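PDB 2HDW: uncharacterized protein PA2218 from Pseudomonas aeruginosa, which is of unknown function but has an alpha/beta hydrolase fold and probably acts as a hydrolase on an unidentified substrate. Local coordinates for residues G102-A107 and D265-P270; V126-D131 and S156-F161; I173-I178 and G183-A188. All coordinates share one frame; numbering follows the deposited sequence.

Contact 1: residues G102-A107 and D265-P270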
# COMPACT_ATOMS: atom_id res chain seq x y z
N GLY A 102 0.95 -1.44 -4.30
CA GLY A 102 -0.04 -0.82 -3.44
C GLY A 102 0.62 -0.10 -2.28
O GLY A 102 1.75 -0.43 -1.88
N GLY A 103 -0.07 0.90 -1.74
CA GLY A 103 0.46 1.66 -0.62
C GLY A 103 0.82 3.07 -1.02
O GLY A 103 0.90 3.37 -2.21
N PRO A 104 1.02 3.99 -0.05
CA PRO A 104 0.91 3.78 1.40
C PRO A 104 -0.53 3.55 1.85
O PRO A 104 -1.47 3.73 1.08
CB PRO A 104 1.47 5.07 1.99
CG PRO A 104 2.46 5.51 0.95
CD PRO A 104 1.71 5.26 -0.34
N PHE A 105 -0.69 3.14 3.11
CA PHE A 105 -2.01 2.92 3.69
C PHE A 105 -2.65 4.29 3.90
O PHE A 105 -2.16 5.09 4.70
CB PHE A 105 -1.87 2.20 5.04
CG PHE A 105 -3.17 1.89 5.71
CD1 PHE A 105 -3.97 0.84 5.27
CD2 PHE A 105 -3.61 2.66 6.79
CE1 PHE A 105 -5.18 0.55 5.90
CE2 PHE A 105 -4.81 2.38 7.43
CZ PHE A 105 -5.60 1.32 6.98
N GLY A 106 -3.73 4.58 3.19
CA GLY A 106 -4.37 5.87 3.32
C GLY A 106 -3.94 6.81 2.20
O GLY A 106 -4.24 8.01 2.22
N ALA A 107 -3.24 6.25 1.23
CA ALA A 107 -2.77 7.02 0.08
C ALA A 107 -3.47 6.48 -1.16
O ALA A 107 -4.05 5.39 -1.13
CB ALA A 107 -1.26 6.87 -0.07
N ASP A 265 4.58 17.28 5.34
CA ASP A 265 5.30 17.87 4.21
C ASP A 265 5.08 17.11 2.92
O ASP A 265 5.24 17.67 1.83
CB ASP A 265 6.79 17.95 4.52
CG ASP A 265 7.09 18.97 5.61
OD1 ASP A 265 6.20 19.79 5.92
OD2 ASP A 265 8.21 18.94 6.15
N TYR A 266 4.71 15.84 3.02
CA TYR A 266 4.46 15.06 1.82
C TYR A 266 2.98 15.13 1.42
O TYR A 266 2.64 15.54 0.31
CB TYR A 266 4.83 13.59 2.04
CG TYR A 266 4.49 12.72 0.85
CD1 TYR A 266 5.26 12.76 -0.31
CD2 TYR A 266 3.35 11.91 0.86
CE1 TYR A 266 4.91 12.01 -1.44
CE2 TYR A 266 2.99 11.17 -0.26
CZ TYR A 266 3.77 11.23 -1.40
OH TYR A 266 3.40 10.50 -2.51
N TYR A 267 2.12 14.74 2.36
CA TYR A 267 0.68 14.69 2.12
C TYR A 267 -0.07 16.02 2.08
O TYR A 267 -1.15 16.11 1.50
CB TYR A 267 0.01 13.80 3.18
CG TYR A 267 0.28 12.32 3.04
CD1 TYR A 267 -0.22 11.61 1.95
CD2 TYR A 267 1.02 11.63 4.00
CE1 TYR A 267 0.01 10.23 1.82
CE2 TYR A 267 1.26 10.25 3.88
CZ TYR A 267 0.75 9.56 2.79
OH TYR A 267 0.99 8.21 2.66
N MET A 268 0.49 17.06 2.69
CA MET A 268 -0.22 18.34 2.71
C MET A 268 0.48 19.53 2.07
O MET A 268 0.29 20.68 2.47
CB MET A 268 -0.64 18.66 4.15
CG MET A 268 -1.73 17.71 4.68
SD MET A 268 -3.30 17.89 3.81
CE MET A 268 -4.13 19.08 4.93
N THR A 269 1.32 19.25 1.08
CA THR A 269 2.01 20.29 0.33
C THR A 269 1.97 19.79 -1.10
O THR A 269 1.58 18.65 -1.35
CB THR A 269 3.49 20.47 0.73
OG1 THR A 269 4.26 19.39 0.21
CG2 THR A 269 3.64 20.54 2.24
N PRO A 270 2.35 20.63 -2.07
CA PRO A 270 2.34 20.19 -3.46
C PRO A 270 3.21 18.96 -3.71
O PRO A 270 3.06 18.28 -4.73
CB PRO A 270 2.83 21.43 -4.20
CG PRO A 270 2.20 22.54 -3.41
CD PRO A 270 2.49 22.10 -1.98
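Tyr-267 holds CG beside its backbone N and opposite its carbonyl carbon (chi1 -71°), and this carries the phenol toward Pro-104 and Ala-107. The second torsion, -67°, turns an edge of the ring to Ala-107. The hydroxyl does most of the touching. Tyr-267 OH lies 3.2 Å from Pro-104 CB, a close approach, and 3.5 Å from Pro-104 CG. Ala-107 CB sits near the plane of the phenol ring, 3.8 Å from Tyr-267 OH. It also packs on Tyr-267 CE1 at 4.1 Å.

A cis peptide bond precedes Pro-104, and a type II turn runs from Pro-104 to Ala-107. The turn is closed by Ala-107 N to Pro-104 O, 3.1 Å. Both CB atoms point toward the helix end, so the two residues at the ends of the turn meet the same hydroxyl. One face of the Tyr-267 ring carries its neighbour: Tyr-266 CD2 stands 3.6 Å above the ring plane, over the centre. This should restrain rotation of the phenol. Asn-279 ND2 makes a weak hydrogen bond with Tyr-267 OH.

In many alpha/beta hydrolases the loop at this place helps to form the oxyanion hole, and Pro-104 here rests on Cys-179. The loop leaves the central sheet after strand 96-102 and leads into helix 112-122. Tyr-267 reaches it from the C-terminal end of helix 258-267, while Tyr-348 of helix 346-349 also touches Pro-104.

Contact 2: residues V126-D131 and S156-F161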
# COMPACT_ATOMS: atom_id res chain seq x y z
N VAL A 126 5.35 -4.64 -16.68
CA VAL A 126 3.99 -4.16 -16.89
C VAL A 126 3.59 -3.89 -15.44
O VAL A 126 3.76 -4.77 -14.60
CB VAL A 126 3.08 -5.25 -17.47
CG1 VAL A 126 1.63 -4.82 -17.34
CG2 VAL A 126 3.42 -5.49 -18.93
N THR A 127 3.07 -2.71 -15.14
CA THR A 127 2.72 -2.40 -13.76
C THR A 127 1.32 -1.86 -13.53
O THR A 127 0.67 -1.35 -14.45
CB THR A 127 3.72 -1.41 -13.15
OG1 THR A 127 3.64 -0.17 -13.84
CG2 THR A 127 5.14 -1.96 -13.25
N LEU A 128 0.88 -1.94 -12.28
CA LEU A 128 -0.44 -1.49 -11.90
C LEU A 128 -0.45 -0.90 -10.49
O LEU A 128 0.02 -1.53 -9.54
CB LEU A 128 -1.39 -2.69 -11.99
CG LEU A 128 -2.90 -2.55 -11.78
CD1 LEU A 128 -3.49 -1.66 -12.87
CD2 LEU A 128 -3.53 -3.93 -11.83
N ALA A 129 -0.97 0.32 -10.36
CA ALA A 129 -1.10 0.99 -9.07
C ALA A 129 -2.61 1.11 -8.88
O ALA A 129 -3.30 1.66 -9.74
CB ALA A 129 -0.44 2.38 -9.11
N PHE A 130 -3.12 0.61 -7.76
CA PHE A 130 -4.56 0.62 -7.52
C PHE A 130 -5.02 1.35 -6.27
O PHE A 130 -4.24 1.55 -5.33
CB PHE A 130 -5.06 -0.82 -7.45
CG PHE A 130 -4.54 -1.57 -6.26
CD1 PHE A 130 -5.18 -1.47 -5.02
CD2 PHE A 130 -3.40 -2.37 -6.36
CE1 PHE A 130 -4.68 -2.13 -3.90
CE2 PHE A 130 -2.89 -3.04 -5.25
CZ PHE A 130 -3.53 -2.92 -4.02
N ASP A 131 -6.29 1.74 -6.27
CA ASP A 131 -6.88 2.39 -5.11
C ASP A 131 -7.58 1.29 -4.30
O ASP A 131 -8.42 0.55 -4.83
CB ASP A 131 -7.91 3.45 -5.52
CG ASP A 131 -7.26 4.72 -6.03
OD1 ASP A 131 -6.12 5.02 -5.60
OD2 ASP A 131 -7.89 5.43 -6.85
N SER A 156 -4.72 -9.30 -4.19
CA SER A 156 -4.91 -10.46 -5.05
C SER A 156 -5.94 -10.18 -6.14
O SER A 156 -5.94 -10.83 -7.19
CB SER A 156 -5.31 -11.67 -4.21
OG SER A 156 -4.18 -12.14 -3.49
N ALA A 157 -6.82 -9.21 -5.91
CA ALA A 157 -7.81 -8.84 -6.91
C ALA A 157 -7.06 -8.13 -8.03
O ALA A 157 -7.41 -8.25 -9.20
CB ALA A 157 -8.86 -7.91 -6.30
N ALA A 158 -6.01 -7.40 -7.65
CA ALA A 158 -5.19 -6.68 -8.62
C ALA A 158 -4.37 -7.68 -9.42
O ALA A 158 -4.19 -7.52 -10.63
CB ALA A 158 -4.27 -5.69 -7.90
N VAL A 159 -3.88 -8.73 -8.75
CA VAL A 159 -3.11 -9.76 -9.44
C VAL A 159 -4.05 -10.47 -10.42
O VAL A 159 -3.63 -10.86 -11.51
CB VAL A 159 -2.52 -10.77 -8.43
CG1 VAL A 159 -1.89 -11.95 -9.18
CG2 VAL A 159 -1.47 -10.08 -7.57
N ASP A 160 -5.31 -10.64 -10.03
CA ASP A 160 -6.30 -11.28 -10.89
C ASP A 160 -6.37 -10.54 -12.24
O ASP A 160 -6.39 -11.16 -13.30
CB ASP A 160 -7.70 -11.23 -10.27
CG ASP A 160 -7.92 -12.28 -9.20
OD1 ASP A 160 -7.04 -13.13 -8.98
OD2 ASP A 160 -9.01 -12.25 -8.57
N PHE A 161 -6.42 -9.22 -12.18
CA PHE A 161 -6.53 -8.41 -13.39
C PHE A 161 -5.27 -8.37 -14.23
O PHE A 161 -5.31 -8.67 -15.43
CB PHE A 161 -6.94 -6.98 -13.05
CG PHE A 161 -7.09 -6.10 -14.26
CD1 PHE A 161 -8.25 -6.14 -15.02
CD2 PHE A 161 -6.05 -5.27 -14.66
CE1 PHE A 161 -8.38 -5.37 -16.17
CE2 PHE A 161 -6.17 -4.49 -15.81
CZ PHE A 161 -7.33 -4.54 -16.57
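Leu-128 reaches from its strand to Ala-158 and Phe-161 on the helix. Its CB points toward the helix, and CG continues outward, anti to the backbone N (chi1 -174°). There the side chain forks. The branch that makes the contact is CD2. Leu-128 CD2 packs 3.8 Å from the backbone O of Ala-158, and it is 4.4 Å from Ala-158 CB. On the Phe-161 side it meets the ring atom CD2 of that residue at 4.0 Å. The Leu-128 and Phe-161 side chains cross at about a right angle. The methyl sits in the corner formed by the helix backbone at Ala-158 and the ring of Phe-161. Ala-83 of the adjacent antiparallel strand 80-88, and Val-71 and Phe-73 of strand 66-74 beyond it, also touch this leucine.

The arrangement belongs to the alpha/beta hydrolase fold, in which helices cover the central sheet. Helix 148-164 follows strand 126-130 and runs back across it, their short axes 9.8 Å apart at closest and 142° apart in direction. The chain later forms strand 173-178, parallel to the first but not next to it, since strand 96-102 lies between.

Two residues further along strand 126-130, Phe-130 also points to the helix. Its CG lies between the backbone N and the carbonyl carbon (chi1 67°), which brings one side of the ring, CD2 and CE2, to the methyl of Ala-158. Ala-158 CB is 3.8 Å from Phe-130 CD2 and 4.0 Å from Phe-130 CE2. Phe-155 and Trp-181 meet the Phe-130 ring edge-to-face. The ring of Phe-161 meets that of Phe-73.

Contact 3: residues I173-I178 and G183-A188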
# COMPACT_ATOMS: atom_id res chain seq x y z
N ILE A 173 4.61 -12.85 -12.05
CA ILE A 173 4.02 -11.74 -11.29
C ILE A 173 4.65 -11.55 -9.92
O ILE A 173 4.87 -12.50 -9.17
CB ILE A 173 2.50 -11.94 -11.07
CG1 ILE A 173 1.79 -12.20 -12.40
CG2 ILE A 173 1.90 -10.72 -10.37
CD1 ILE A 173 1.92 -11.08 -13.39
N GLY A 174 4.94 -10.29 -9.60
CA GLY A 174 5.50 -9.94 -8.30
C GLY A 174 4.68 -8.80 -7.74
O GLY A 174 3.81 -8.25 -8.43
N VAL A 175 4.93 -8.44 -6.49
CA VAL A 175 4.22 -7.33 -5.88
C VAL A 175 5.13 -6.47 -5.03
O VAL A 175 6.14 -6.94 -4.50
CB VAL A 175 3.05 -7.79 -4.98
CG1 VAL A 175 1.97 -8.47 -5.81
CG2 VAL A 175 3.56 -8.71 -3.89
N ILE A 176 4.79 -5.19 -4.91
CA ILE A 176 5.55 -4.27 -4.07
C ILE A 176 4.56 -3.63 -3.08
O ILE A 176 3.55 -3.06 -3.49
CB ILE A 176 6.23 -3.14 -4.88
CG1 ILE A 176 7.30 -3.72 -5.81
CG2 ILE A 176 6.90 -2.15 -3.92
CD1 ILE A 176 7.88 -2.70 -6.78
N GLY A 177 4.86 -3.74 -1.79
CA GLY A 177 4.01 -3.16 -0.77
C GLY A 177 4.73 -2.00 -0.11
O GLY A 177 5.79 -2.18 0.48
N ILE A 178 4.15 -0.81 -0.22
CA ILE A 178 4.74 0.40 0.35
C ILE A 178 4.06 0.82 1.65
O ILE A 178 2.84 0.76 1.77
CB ILE A 178 4.61 1.60 -0.63
CG1 ILE A 178 5.09 1.20 -2.03
CG2 ILE A 178 5.43 2.78 -0.11
CD1 ILE A 178 4.73 2.22 -3.11
N GLY A 183 2.86 -4.50 4.78
CA GLY A 183 2.35 -5.58 5.61
C GLY A 183 1.29 -6.38 4.86
O GLY A 183 1.25 -7.60 4.94
N MET A 184 0.42 -5.67 4.14
CA MET A 184 -0.63 -6.33 3.37
C MET A 184 -0.05 -7.17 2.22
O MET A 184 -0.58 -8.22 1.88
CB MET A 184 -1.62 -5.30 2.81
CG MET A 184 -3.02 -5.28 3.47
SD MET A 184 -3.11 -4.63 5.17
CE MET A 184 -3.07 -2.84 4.83
N ALA A 185 1.05 -6.69 1.63
CA ALA A 185 1.68 -7.42 0.53
C ALA A 185 2.22 -8.76 1.02
O ALA A 185 1.99 -9.79 0.40
CB ALA A 185 2.82 -6.59 -0.08
N LEU A 186 2.92 -8.75 2.15
CA LEU A 186 3.46 -9.99 2.71
C LEU A 186 2.32 -10.92 3.08
O LEU A 186 2.41 -12.14 2.90
CB LEU A 186 4.32 -9.70 3.94
CG LEU A 186 5.59 -8.89 3.67
CD1 LEU A 186 6.22 -8.43 4.99
CD2 LEU A 186 6.57 -9.75 2.88
N ASN A 187 1.24 -10.34 3.60
CA ASN A 187 0.07 -11.11 4.01
C ASN A 187 -0.57 -11.80 2.80
O ASN A 187 -0.95 -12.97 2.87
CB ASN A 187 -0.97 -10.20 4.67
CG ASN A 187 -1.93 -10.96 5.56
OD1 ASN A 187 -3.16 -10.78 5.48
ND2 ASN A 187 -1.39 -11.79 6.44
N ALA A 188 -0.67 -11.07 1.70
CA ALA A 188 -1.27 -11.59 0.47
C ALA A 188 -0.43 -12.70 -0.16
O ALA A 188 -0.95 -13.74 -0.56
CB ALA A 188 -1.47 -10.47 -0.54
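Ala-185 places its methyl directly against the backbone of Gly-177, near the end of strand 173-178, just before the turn into helix 180-191. In alpha/beta hydrolases a strand-turn-helix unit at this place in the sheet carries the nucleophile elbow, and this one probably corresponds to it. Ala-185 CB is 3.7 Å from Gly-177 CA and 3.9 Å from Gly-177 N. Glycine has no side chain on the surface that faces the helix, and the two CA atoms of Gly-177 and Ala-185 come within 5.0 Å of each other. Such a close approach brings the helix almost onto the strand backbone. Both residues are small, which lets strand and helix come this close.

Val-175 also faces the helix, two residues before Gly-177 in the strand. Its CG1 lies beside the backbone N (chi1 -66°) and its CG2 between that N and the carbonyl carbon. CG2 is the branch nearer the helix, and its contact with the Ala-185 methyl is looser than that of Gly-177. CG1 packs instead on Val-159 of helix 148-164.

In the next shell, strand 173-178 is hydrogen-bonded through its backbone to strand 96-102 on one side and to strand 197-201 on the other. Helix 180-191 leads on to strand 197-201, which completes a beta-alpha-beta unit. Val-198 of that strand touches Ala-185 and Val-175, and Phe-155 of helix 148-164 touches Ala-185 and Ala-188. Within residues 183-188 two helical bonds are made: Asn-187 N bonds to Gly-183 O at 3.1 Å, and Ala-188 N bonds to Met-184 O at 2.9 Å.

All three contacts lie on or beside the same mixed sheet. Along the chain, contact 2 closes before contact 3 opens, and both are nested within the loop closed by contact 1. The centres of contacts 2 and 3 are about 11 Å apart; that of contact 1 is about 19 Å from contact 2 and 18 Å from contact 3. Strand 96-102 runs between strands 126-130 and 173-178. Its last residue, Gly-102, probably bonds with Ile-176 and Ile-178 and packs on Phe-130. Val-159 also packs on Ile-173. The loop of contact 1 and the probable elbow after strand 173-178 thus lie close together at the C-terminal strand ends, as expected of an alpha/beta hydrolase active-site region.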